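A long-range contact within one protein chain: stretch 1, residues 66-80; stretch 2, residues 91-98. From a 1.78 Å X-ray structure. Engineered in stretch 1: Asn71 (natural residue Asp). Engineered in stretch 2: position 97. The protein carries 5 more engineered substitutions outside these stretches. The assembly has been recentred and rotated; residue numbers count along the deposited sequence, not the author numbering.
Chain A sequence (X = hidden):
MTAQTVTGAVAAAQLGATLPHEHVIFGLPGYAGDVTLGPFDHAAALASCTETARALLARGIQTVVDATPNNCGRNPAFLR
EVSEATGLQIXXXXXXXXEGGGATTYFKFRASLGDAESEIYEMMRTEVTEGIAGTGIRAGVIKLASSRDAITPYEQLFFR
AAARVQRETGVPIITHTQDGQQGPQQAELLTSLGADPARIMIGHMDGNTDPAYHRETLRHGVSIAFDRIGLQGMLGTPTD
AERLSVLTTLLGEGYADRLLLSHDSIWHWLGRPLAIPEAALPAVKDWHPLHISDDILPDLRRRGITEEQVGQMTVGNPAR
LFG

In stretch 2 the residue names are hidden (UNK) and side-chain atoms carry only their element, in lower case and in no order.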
# COMPACT_ATOMS: atom_id res chain seq x y z
N ASP A 66 -3.80 -5.03 -0.93
CA ASP A 66 -4.69 -4.00 -0.44
C ASP A 66 -4.12 -3.38 0.82
O ASP A 66 -3.96 -4.07 1.84
CB ASP A 66 -6.05 -4.59 -0.15
CG ASP A 66 -7.06 -3.53 0.24
OD1 ASP A 66 -7.01 -3.00 1.35
OD2 ASP A 66 -7.92 -3.20 -0.58
N ALA A 67 -3.85 -2.07 0.78
CA ALA A 67 -3.10 -1.39 1.85
C ALA A 67 -4.01 -0.66 2.83
O ALA A 67 -3.57 0.15 3.64
CB ALA A 67 -2.14 -0.41 1.23
N THR A 68 -5.30 -0.92 2.77
CA THR A 68 -6.27 -0.16 3.56
C THR A 68 -6.13 -0.39 5.06
O THR A 68 -6.28 -1.51 5.55
CB THR A 68 -7.68 -0.54 3.18
OG1 THR A 68 -7.81 -0.44 1.75
CG2 THR A 68 -8.69 0.36 3.87
N PRO A 69 -5.88 0.69 5.80
CA PRO A 69 -5.74 0.55 7.25
C PRO A 69 -7.05 0.17 7.95
O PRO A 69 -8.14 0.32 7.37
CB PRO A 69 -5.29 1.94 7.70
CG PRO A 69 -4.79 2.61 6.47
CD PRO A 69 -5.59 2.06 5.35
N ASN A 70 -6.91 -0.33 9.19
CA ASN A 70 -8.03 -0.78 9.99
C ASN A 70 -9.10 0.29 10.14
O ASN A 70 -10.27 -0.06 10.24
CB ASN A 70 -7.61 -1.24 11.40
CG ASN A 70 -6.66 -2.44 11.39
OD1 ASN A 70 -6.11 -2.82 10.34
ND2 ASN A 70 -6.46 -3.05 12.56
N ASN A 71 -8.71 1.56 10.17
CA ASN A 71 -9.67 2.64 10.43
C ASN A 71 -10.11 3.38 9.16
O ASN A 71 -10.70 4.46 9.25
CB ASN A 71 -9.11 3.62 11.48
CG ASN A 71 -7.73 4.21 11.09
OD1 ASN A 71 -6.97 3.61 10.32
ND2 ASN A 71 -7.39 5.35 11.66
N CYS A 72 -9.82 2.81 7.99
CA CYS A 72 -10.19 3.45 6.74
C CYS A 72 -11.06 2.52 5.92
O CYS A 72 -10.98 2.52 4.69
CB CYS A 72 -8.97 3.82 5.91
SG CYS A 72 -7.86 5.01 6.75
N GLY A 73 -11.90 1.74 6.59
CA GLY A 73 -12.90 0.99 5.85
C GLY A 73 -12.52 -0.41 5.44
O GLY A 73 -13.24 -1.03 4.67
N ARG A 74 -11.38 -0.90 5.94
CA ARG A 74 -10.91 -2.25 5.62
C ARG A 74 -11.96 -3.29 5.89
O ARG A 74 -12.63 -3.28 6.96
CB ARG A 74 -9.69 -2.59 6.52
CG ARG A 74 -9.18 -4.04 6.36
CD ARG A 74 -8.13 -4.40 7.42
NE ARG A 74 -8.73 -4.51 8.73
CZ ARG A 74 -8.15 -5.09 9.79
NH1 ARG A 74 -6.94 -5.65 9.68
NH2 ARG A 74 -8.78 -5.09 10.95
N ASN A 75 -12.11 -4.19 4.93
CA ASN A 75 -13.20 -5.17 4.94
C ASN A 75 -12.75 -6.48 4.35
O ASN A 75 -12.99 -6.76 3.18
CB ASN A 75 -14.40 -4.66 4.18
CG ASN A 75 -15.64 -5.52 4.41
OD1 ASN A 75 -15.55 -6.70 4.69
ND2 ASN A 75 -16.81 -4.90 4.30
N PRO A 76 -12.08 -7.30 5.15
CA PRO A 76 -11.51 -8.54 4.64
C PRO A 76 -12.51 -9.50 3.99
O PRO A 76 -12.16 -10.15 3.00
CB PRO A 76 -10.90 -9.18 5.89
CG PRO A 76 -10.67 -8.05 6.82
CD PRO A 76 -11.77 -7.08 6.58
N ALA A 77 -13.70 -9.63 4.56
CA ALA A 77 -14.71 -10.52 4.00
C ALA A 77 -15.18 -10.05 2.61
O ALA A 77 -15.43 -10.88 1.76
CB ALA A 77 -15.90 -10.63 4.94
N PHE A 78 -15.28 -8.74 2.39
CA PHE A 78 -15.58 -8.22 1.05
C PHE A 78 -14.40 -8.51 0.10
O PHE A 78 -14.59 -9.02 -1.00
CB PHE A 78 -15.94 -6.72 1.09
CG PHE A 78 -16.31 -6.16 -0.26
CD1 PHE A 78 -17.58 -6.32 -0.78
CD2 PHE A 78 -15.37 -5.49 -1.03
CE1 PHE A 78 -17.89 -5.85 -2.04
CE2 PHE A 78 -15.69 -5.02 -2.29
CZ PHE A 78 -16.95 -5.19 -2.79
N LEU A 79 -13.17 -8.24 0.53
CA LEU A 79 -12.03 -8.59 -0.32
C LEU A 79 -12.02 -10.08 -0.70
O LEU A 79 -11.67 -10.43 -1.82
CB LEU A 79 -10.72 -8.27 0.41
CG LEU A 79 -10.48 -6.81 0.81
CD1 LEU A 79 -9.11 -6.72 1.45
CD2 LEU A 79 -10.57 -5.85 -0.37
N ARG A 80 -12.39 -10.95 0.24
CA ARG A 80 -12.48 -12.39 -0.08
C ARG A 80 -13.56 -12.68 -1.12
O ARG A 80 -13.36 -13.49 -2.02
CB ARG A 80 -12.73 -13.22 1.18
CG ARG A 80 -12.81 -14.72 0.93
CD ARG A 80 -12.62 -15.51 2.22
NE ARG A 80 -13.73 -15.31 3.14
CZ ARG A 80 -13.82 -15.87 4.34
NH1 ARG A 80 -12.87 -16.67 4.79
NH2 ARG A 80 -14.88 -15.62 5.10
N UNK A 91 -4.02 -9.56 -0.91
CA UNK A 91 -3.50 -9.55 0.46
C UNK A 91 -4.14 -8.37 1.16
O UNK A 91 -4.33 -7.35 0.53
c UNK A 91 -1.08 -10.94 -1.30
c UNK A 91 0.37 -10.20 0.59
c UNK A 91 -1.98 -9.37 0.47
c UNK A 91 -1.05 -10.56 0.16
N UNK A 92 -4.44 -8.46 2.46
CA UNK A 92 -4.91 -7.29 3.18
C UNK A 92 -3.97 -6.94 4.31
O UNK A 92 -3.07 -7.70 4.61
c UNK A 92 -6.34 -7.47 3.71
s UNK A 92 -6.54 -8.61 5.07
N UNK A 93 -4.17 -5.75 4.86
CA UNK A 93 -3.27 -5.15 5.83
C UNK A 93 -3.81 -5.20 7.25
O UNK A 93 -5.01 -5.26 7.50
c UNK A 93 -3.02 -3.70 5.45
N UNK A 94 -2.87 -5.09 8.21
CA UNK A 94 -3.22 -4.72 9.58
C UNK A 94 -2.44 -3.46 9.93
O UNK A 94 -1.24 -3.38 9.70
o UNK A 94 -3.23 -5.38 11.88
c UNK A 94 -2.90 -5.82 10.57
c UNK A 94 -1.42 -6.23 10.51
N UNK A 95 -3.14 -2.43 10.42
CA UNK A 95 -2.48 -1.20 10.79
C UNK A 95 -3.45 -0.06 10.92
O UNK A 95 -4.64 -0.21 10.63
N UNK A 96 -2.95 1.09 11.38
CA UNK A 96 -3.79 2.29 11.48
C UNK A 96 -3.15 3.43 10.71
O UNK A 96 -1.94 3.41 10.48
c UNK A 96 -7.15 1.16 15.22
c UNK A 96 -5.96 3.02 14.27
c UNK A 96 -5.06 2.18 13.68
c UNK A 96 -3.89 2.74 12.92
c UNK A 96 -6.25 0.32 14.64
c UNK A 96 -7.01 2.53 15.05
c UNK A 96 -5.21 0.83 13.88
N UNK A 97 -3.92 4.45 10.36
CA UNK A 97 -3.43 5.53 9.49
C UNK A 97 -2.71 6.65 10.26
O UNK A 97 -2.85 6.75 11.47
c UNK A 97 -4.64 6.08 8.72
c UNK A 97 -3.87 7.99 4.95
c UNK A 97 -4.73 8.58 5.88
c UNK A 97 -3.50 6.16 6.49
c UNK A 97 -4.33 6.76 7.44
c UNK A 97 -4.96 7.96 7.12
c UNK A 97 -3.25 6.78 5.25
N UNK A 98 -1.94 7.49 9.55
CA UNK A 98 -1.11 8.55 10.17
C UNK A 98 -1.91 9.48 11.10
O UNK A 98 -3.10 9.69 10.90
c UNK A 98 -1.61 12.62 7.59
c UNK A 98 -0.33 9.35 9.10
c UNK A 98 -2.03 9.89 7.29
c UNK A 98 -0.91 11.71 8.37
o UNK A 98 -3.21 13.07 5.88
c UNK A 98 -2.52 12.16 6.66
c UNK A 98 -2.73 10.80 6.50
c UNK A 98 -1.11 10.34 8.24
O HOH W 1 -6.45 -3.91 3.93

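Position 91 carries four side-chain carbons, forked at the second. CA-to-CB points sideways, the end leads away, and the nearest approach is CB to Asp66 N, 4.9 Å. Its backbone does the work: the O of 91 accepts a hydrogen bond from Asp66 N at 2.8 Å. A four-carbon chain forked at its second atom is leucine, Leu91.

Position 92 has one carbon followed by one sulfur. The carbon, CB, lies 3.7 Å from Leu79 CD1, and the sulfur is 4.5 Å from Pro76 CB. Both partners belong to the helix that starts at Pro76. One carbon ending in sulfur is cysteine, Cys92.

Position 93 has a single side-chain carbon. It points toward stretch 1 and sits 3.9 Å from Thr68 O and 4.1 Å from Ala67 C. One carbon alone is alanine, Ala93. Its backbone is bonded at both ends. Its O accepts from Arg74 NH1 at 2.9 Å, near the plane of the guanidinium. Its N donates to water 1 at 3.1 Å, and the same water lies 2.8 Å from Asp66 OD1 and 2.9 Å from Thr68 O.

Position 94 has one carbon that carries an oxygen and a second carbon. Its CA is 3.5 Å from Asn70 OD1. The side-chain oxygen is 4.0 Å from Asn70 ND2 and is hydrogen-bonded elsewhere in the structure. Serine would lack the second carbon, and valine would have no oxygen. The residue is threonine, Thr94.

Position 95 has no side-chain atoms, so it is glycine, Gly95. Its phi and psi of 163° and 174° would jam a CB against the carbonyl O of Thr94. Gly95 N donates to Asn70 OD1 at 3.0 Å, and Gly95 O accepts from Asn70 N at 2.7 Å.

Position 96 has one carbon and then a ring of six carbons, with no oxygen. CA to CB points away from stretch 1 overall, yet the ring still comes within 3.8 Å of Asn70 CB. A six-carbon ring without a hydroxyl is phenylalanine, Phe96. Its CD2 is 3.8 Å from Asn71 ND2.

Position 97 also has one carbon and a bare six-carbon ring, with CA-to-CB toward stretch 1. One ring carbon is 3.8 Å from Pro69 CG. Cys72 SG lies 3.9 Å from CB and meets the ring obliquely. This is Phe97, engineered from tyrosine. Its N donates to OD1 of Asn71, itself engineered, at 3.2 Å.

Position 98 has one carbon, a six-carbon ring and one oxygen on the ring. CA-to-CB points away, and it touches nothing on stretch 1. It is tyrosine, Tyr98.

The contact is held mainly through the backbone of stretch 2. Asn70 pairs with Gly95 through both its N and its OD1, while Asp66, Asn71 and Arg74 bond other backbone atoms. Apolar side chains pack at two places: Cys92 against Leu79 and Pro76, and Phe97 against Pro69 and Cys72. Together the two stretches bury 667 Å².

Stretch 2, residues 91-98: LCATGFFY
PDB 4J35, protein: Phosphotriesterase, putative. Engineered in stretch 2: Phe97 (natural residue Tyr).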